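Local atomic coordinates of NADP-dependent glyceraldehyde-3-phosphate dehydrogenase (Bacillus halodurans, PDB entry 3PRL), a protein that probably oxidises glyceraldehyde 3-phosphate to 3-phosphoglycerate with NADP+ and without phosphate incorporation. Residues D264-L269 with K297-Q302; A416-K421 with G436-N441. All blocks are in the same frame, centred on the assembly; numbering follows the deposited sequence.

In the fold
Both contacts are buried parallel strand pairs of one mixed sheet, their centres about 10 Å apart, each closing a beta-alpha-beta unit. They share the join between strands 264-268 and 415-419, where I267 N probably bonds to S417 O and I267 O to F419 N, so the local strand order is 297-302, 264-269, 416-421, 436-441. Interaction 1 lies inside the chain: no other subunit touches it, and apolar packing against helices 274-286 and 400-409 covers its two faces. Interaction 2 stands at the subunit interface, where residues T437-H439 pair in parallel with a strand of the second subunit. There an asparagine side chain prolongs the backbone pairing, whereas a water bridges one end of interaction 1.

Interaction 1 of 2, residues D264-L269 with K297-Q302; sequences DPAIVL and KRVFVQ
In the catalytic domain of the aldehyde dehydrogenase fold, strand 264-268, helix 274-286 and strand 296-302 form a beta-alpha-beta unit in which A266-V268 pair in parallel with V299-V301, the segment axes 21° apart. The backbone evidence is an alternating series of N-H to carbonyl bonds: A266 N to R298 O at 2.6 Å, F300 N to A266 O at 2.8 Å and V268 N to F300 O at 3.0 Å, with K297 N to D264 O and Q302 N to V268 O closing the ends. The F300 N bond is bent (135° at its hydrogen), and A266 O also receives a CA-H contact from V299.

One face carries P265, I267, R298 and F300 and meets helix 400-409. With F300 CG beside the backbone N (chi1 -58°), the phenyl edge lies against the proline, CE2 standing 3.5 Å from P265 CB. The R298 chain, bent at its third torsion, brings NH1 to the F300 ring edge in the ring plane, while its NH2 is bonded to K263 O.

On the other face helix 274-286 packs on A266, V268 and V299, and V268 CG2 touches V299 CG1 at 3.9 Å; V301, whose CG2 meets V268 CB at the same distance, packs on I394.

Polar groups gather where the strands begin. The D264 carboxylate takes the backbone N-H of Q415 on OD1 and that of A295 on OD2; K297 NZ forms a salt bridge with E386. A water between the segments accepts from both D264 N at 2.8 Å and K297 NZ at 2.9 Å.

Interaction 2 of 2, residues A416-K421 with G436-N441; sequences ASIFTK and GTVHIN
Within the aldehyde dehydrogenase catalytic domain, strands 416-419 and 437-440 of a beta-alpha-beta unit crossing over through helix 423-431 pair in parallel, axes 28° apart; T437-H439 carry the sheet on into a strand of the second subunit.

Backbone bonds set the register: H439 N to A416 O at 2.8 Å, I418 N to H439 O at 3.1 Å and N441 N to I418 O at 2.9 Å, whereas A416 N to T437 O is weak.

Apolar contact faces the crossover helix. V438 holds CG1 anti to the backbone N (chi1 177°), meeting I418 CG1 at 3.8 Å; I440 CD1 approaches the same atom.

On the S417 face, the H439 ring turns its edge to A416 O and S417 OG bonds to A442 O; I440 O takes N482 ND2 of the second subunit. Across the segments, side-chain hydrogen bonding comes from N441: ND2 donates to T420 O at 2.7 Å, near the amide plane, and OD1 weakly accepts T420 N at 3.3 Å. Replacing N441 by alanine would probably leave T420 O without its amide donor and the chain after F419 less tied to the end of strand 437-440. The F419 ring crosses this amide, their planes 58° apart.

Interaction 1 of 2, residues D264-L269 with K297-Q302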
loop_
_atom_site.group_PDB
_atom_site.type_symbol
_atom_site.label_atom_id
_atom_site.label_comp_id
_atom_site.label_asym_id
_atom_site.label_seq_id
_atom_site.Cartn_x
_atom_site.Cartn_y
_atom_site.Cartn_z
ATOM N N ASP D 264 -0.328 15.616 -28.637
ATOM C CA ASP D 264 -1.578 15.424 -27.882
ATOM C C ASP D 264 -2.790 15.904 -28.701
ATOM O O ASP D 264 -2.807 17.028 -29.181
ATOM C CB ASP D 264 -1.563 16.118 -26.492
ATOM C CG ASP D 264 -0.392 15.691 -25.601
ATOM O OD1 ASP D 264 0.113 14.543 -25.717
ATOM O OD2 ASP D 264 0.033 16.523 -24.762
ATOM N N PRO D 265 -3.786 15.028 -28.894
ATOM C CA PRO D 265 -5.018 15.448 -29.561
ATOM C C PRO D 265 -6.018 16.071 -28.612
ATOM O O PRO D 265 -6.062 15.727 -27.420
ATOM C CB PRO D 265 -5.592 14.142 -30.105
ATOM C CG PRO D 265 -5.048 13.073 -29.151
ATOM C CD PRO D 265 -3.678 13.554 -28.780
ATOM N N ALA D 266 -6.811 16.995 -29.140
ATOM C CA ALA D 266 -7.987 17.461 -28.447
ATOM C C ALA D 266 -9.145 16.871 -29.227
ATOM O O ALA D 266 -9.238 17.054 -30.436
ATOM C CB ALA D 266 -8.043 18.960 -28.459
ATOM N N ILE D 267 -10.000 16.131 -28.534
ATOM C CA ILE D 267 -11.192 15.573 -29.164
ATOM C C ILE D 267 -12.403 16.346 -28.666
ATOM O O ILE D 267 -12.619 16.446 -27.453
ATOM C CB ILE D 267 -11.316 14.063 -28.881
ATOM C CG1 ILE D 267 -10.023 13.356 -29.339
ATOM C CG2 ILE D 267 -12.563 13.497 -29.547
ATOM C CD1 ILE D 267 -10.001 11.842 -29.179
ATOM N N VAL D 268 -13.162 16.913 -29.608
ATOM C CA VAL D 268 -14.344 17.717 -29.306
ATOM C C VAL D 268 -15.592 17.093 -29.958
ATOM O O VAL D 268 -15.746 17.120 -31.180
ATOM C CB VAL D 268 -14.151 19.190 -29.748
ATOM C CG1 VAL D 268 -15.088 20.104 -28.990
ATOM C CG2 VAL D 268 -12.699 19.646 -29.531
ATOM N N LEU D 269 -16.451 16.490 -29.134
ATOM C CA LEU D 269 -17.704 15.890 -29.605
ATOM C C LEU D 269 -18.856 16.903 -29.617
ATOM O O LEU D 269 -18.715 18.006 -29.101
ATOM C CB LEU D 269 -18.072 14.650 -28.773
ATOM C CG LEU D 269 -17.114 13.453 -28.817
ATOM C CD1 LEU D 269 -17.624 12.292 -27.953
ATOM C CD2 LEU D 269 -16.851 13.003 -30.255
ATOM N N LYS D 297 -1.808 19.687 -29.602
ATOM C CA LYS D 297 -1.193 20.064 -30.869
ATOM C C LYS D 297 -2.025 19.615 -32.048
ATOM O O LYS D 297 -1.584 19.724 -33.171
ATOM C CB LYS D 297 0.205 19.456 -30.975
ATOM C CG LYS D 297 1.244 20.065 -30.051
ATOM C CD LYS D 297 2.401 19.143 -29.964
ATOM C CE LYS D 297 3.451 19.656 -29.021
ATOM N NZ LYS D 297 4.059 18.490 -28.291
ATOM N N ARG D 298 -3.229 19.123 -31.776
ATOM C CA ARG D 298 -4.124 18.538 -32.773
ATOM C C ARG D 298 -5.553 18.667 -32.275
ATOM O O ARG D 298 -5.849 18.237 -31.156
ATOM C CB ARG D 298 -3.853 17.035 -32.899
ATOM C CG ARG D 298 -2.897 16.589 -33.970
ATOM C CD ARG D 298 -3.062 15.084 -34.187
ATOM N NE ARG D 298 -2.577 14.272 -33.067
ATOM C CZ ARG D 298 -2.452 12.945 -33.100
ATOM N NH1 ARG D 298 -2.772 12.266 -34.207
ATOM N NH2 ARG D 298 -1.997 12.290 -32.032
ATOM N N VAL D 299 -6.443 19.236 -33.082
ATOM C CA VAL D 299 -7.859 19.193 -32.733
ATOM C C VAL D 299 -8.654 18.331 -33.708
ATOM O O VAL D 299 -8.831 18.693 -34.866
ATOM C CB VAL D 299 -8.514 20.589 -32.656
ATOM C CG1 VAL D 299 -9.977 20.454 -32.229
ATOM C CG2 VAL D 299 -7.756 21.514 -31.701
ATOM N N PHE D 300 -9.131 17.188 -33.233
ATOM C CA PHE D 300 -10.165 16.453 -33.957
ATOM C C PHE D 300 -11.514 16.959 -33.450
ATOM O O PHE D 300 -11.877 16.708 -32.300
ATOM C CB PHE D 300 -10.058 14.944 -33.707
ATOM C CG PHE D 300 -8.728 14.346 -34.077
ATOM C CD1 PHE D 300 -8.380 14.149 -35.407
ATOM C CD2 PHE D 300 -7.834 13.956 -33.089
ATOM C CE1 PHE D 300 -7.159 13.583 -35.747
ATOM C CE2 PHE D 300 -6.606 13.392 -33.418
ATOM C CZ PHE D 300 -6.268 13.201 -34.742
ATOM N N VAL D 301 -12.252 17.672 -34.295
ATOM C CA VAL D 301 -13.542 18.247 -33.893
ATOM C C VAL D 301 -14.689 17.730 -34.760
ATOM O O VAL D 301 -14.596 17.733 -35.986
ATOM C CB VAL D 301 -13.518 19.817 -33.891
ATOM C CG1 VAL D 301 -13.200 20.375 -35.263
ATOM C CG2 VAL D 301 -14.825 20.378 -33.362
ATOM N N GLN D 302 -15.770 17.292 -34.119
ATOM C CA GLN D 302 -16.920 16.765 -34.849
ATOM C C GLN D 302 -17.493 17.825 -35.786
ATOM O O GLN D 302 -17.501 19.008 -35.451
ATOM C CB GLN D 302 -17.998 16.261 -33.889
ATOM C CG GLN D 302 -18.819 15.134 -34.474
ATOM C CD GLN D 302 -19.989 14.749 -33.612
ATOM O OE1 GLN D 302 -19.876 13.876 -32.755
ATOM N NE2 GLN D 302 -21.127 15.390 -33.837
HETATM O O HOH W 1 1.753 17.056 -27.414
#

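Interaction 2 of 2, residues A416-K421 with G436-N441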
loop_
_atom_site.group_PDB
_atom_site.type_symbol
_atom_site.label_atom_id
_atom_site.label_comp_id
_atom_site.label_asym_id
_atom_site.label_seq_id
_atom_site.Cartn_x
_atom_site.Cartn_y
_atom_site.Cartn_z
ATOM N N ALA D 416 -3.767 13.153 -23.894
ATOM C CA ALA D 416 -4.903 13.537 -24.750
ATOM C C ALA D 416 -6.043 14.165 -23.957
ATOM O O ALA D 416 -6.168 13.937 -22.747
ATOM C CB ALA D 416 -5.434 12.317 -25.533
ATOM N N SER D 417 -6.881 14.933 -24.654
ATOM C CA SER D 417 -8.107 15.498 -24.084
ATOM C C SER D 417 -9.370 14.998 -24.813
ATOM O O SER D 417 -9.367 14.907 -26.045
ATOM C CB SER D 417 -8.065 17.026 -24.174
ATOM O OG SER D 417 -6.899 17.574 -23.592
ATOM N N ILE D 418 -10.427 14.667 -24.057
ATOM C CA ILE D 418 -11.768 14.455 -24.624
ATOM C C ILE D 418 -12.721 15.523 -24.077
ATOM O O ILE D 418 -12.751 15.782 -22.865
ATOM C CB ILE D 418 -12.375 13.034 -24.312
ATOM C CG1 ILE D 418 -11.311 11.926 -24.292
ATOM C CG2 ILE D 418 -13.541 12.697 -25.279
ATOM C CD1 ILE D 418 -10.590 11.704 -25.609
ATOM N N PHE D 419 -13.493 16.139 -24.972
ATOM C CA PHE D 419 -14.452 17.175 -24.609
ATOM C C PHE D 419 -15.906 16.780 -24.938
ATOM O O PHE D 419 -16.249 16.488 -26.094
ATOM C CB PHE D 419 -14.067 18.490 -25.276
ATOM C CG PHE D 419 -12.788 19.092 -24.745
ATOM C CD1 PHE D 419 -12.808 19.930 -23.633
ATOM C CD2 PHE D 419 -11.565 18.832 -25.369
ATOM C CE1 PHE D 419 -11.627 20.504 -23.139
ATOM C CE2 PHE D 419 -10.375 19.389 -24.885
ATOM C CZ PHE D 419 -10.410 20.227 -23.761
ATOM N N THR D 420 -16.738 16.756 -23.897
ATOM C CA THR D 420 -18.064 16.126 -23.927
ATOM C C THR D 420 -18.778 16.449 -22.624
ATOM O O THR D 420 -18.132 16.689 -21.604
ATOM C CB THR D 420 -17.956 14.582 -23.938
ATOM O OG1 THR D 420 -16.694 14.173 -24.476
ATOM C CG2 THR D 420 -19.080 13.954 -24.734
ATOM N N LYS D 421 -20.102 16.441 -22.645
ATOM C CA LYS D 421 -20.867 16.464 -21.403
ATOM C C LYS D 421 -21.157 15.032 -20.969
ATOM O O LYS D 421 -21.535 14.791 -19.825
ATOM C CB LYS D 421 -22.179 17.238 -21.556
ATOM C CG LYS D 421 -22.041 18.616 -22.195
ATOM C CD LYS D 421 -21.462 19.664 -21.268
ATOM C CE LYS D 421 -21.998 21.039 -21.654
ATOM N NZ LYS D 421 -21.929 21.994 -20.521
ATOM N N GLY D 436 -0.479 7.798 -22.144
ATOM C CA GLY D 436 -0.303 7.634 -20.718
ATOM C C GLY D 436 -1.471 8.182 -19.936
ATOM O O GLY D 436 -2.019 7.493 -19.061
ATOM N N THR D 437 -1.879 9.407 -20.275
ATOM C CA THR D 437 -2.942 10.087 -19.537
ATOM C C THR D 437 -4.032 10.654 -20.439
ATOM O O THR D 437 -3.732 11.263 -21.451
ATOM C CB THR D 437 -2.349 11.230 -18.691
ATOM O OG1 THR D 437 -1.264 10.708 -17.926
ATOM C CG2 THR D 437 -3.417 11.863 -17.745
ATOM N N VAL D 438 -5.289 10.457 -20.047
ATOM C CA VAL D 438 -6.426 11.094 -20.699
ATOM C C VAL D 438 -7.023 12.121 -19.741
ATOM O O VAL D 438 -7.276 11.810 -18.573
ATOM C CB VAL D 438 -7.518 10.065 -21.080
ATOM C CG1 VAL D 438 -8.730 10.762 -21.700
ATOM C CG2 VAL D 438 -6.948 8.996 -22.032
ATOM N N HIS D 439 -7.223 13.341 -20.231
ATOM C CA HIS D 439 -7.886 14.391 -19.459
ATOM C C HIS D 439 -9.317 14.586 -19.951
ATOM O O HIS D 439 -9.536 14.877 -21.134
ATOM C CB HIS D 439 -7.136 15.723 -19.594
ATOM C CG HIS D 439 -5.771 15.727 -18.989
ATOM N ND1 HIS D 439 -5.481 16.386 -17.816
ATOM C CD2 HIS D 439 -4.611 15.165 -19.398
ATOM C CE1 HIS D 439 -4.203 16.226 -17.523
ATOM N NE2 HIS D 439 -3.652 15.484 -18.464
ATOM N N ILE D 440 -10.282 14.457 -19.040
ATOM C CA ILE D 440 -11.689 14.752 -19.348
ATOM C C ILE D 440 -12.066 16.227 -19.114
ATOM O O ILE D 440 -12.077 16.719 -17.974
ATOM C CB ILE D 440 -12.678 13.808 -18.592
ATOM C CG1 ILE D 440 -12.249 12.340 -18.713
ATOM C CG2 ILE D 440 -14.131 14.016 -19.080
ATOM C CD1 ILE D 440 -12.044 11.838 -20.133
ATOM N N ASN D 441 -12.394 16.911 -20.215
ATOM C CA ASN D 441 -12.887 18.289 -20.178
ATOM C C ASN D 441 -11.887 19.289 -19.638
ATOM O O ASN D 441 -12.256 20.260 -18.996
ATOM C CB ASN D 441 -14.192 18.386 -19.380
ATOM C CG ASN D 441 -15.407 18.128 -20.226
ATOM O OD1 ASN D 441 -15.477 18.537 -21.390
ATOM N ND2 ASN D 441 -16.382 17.448 -19.647
#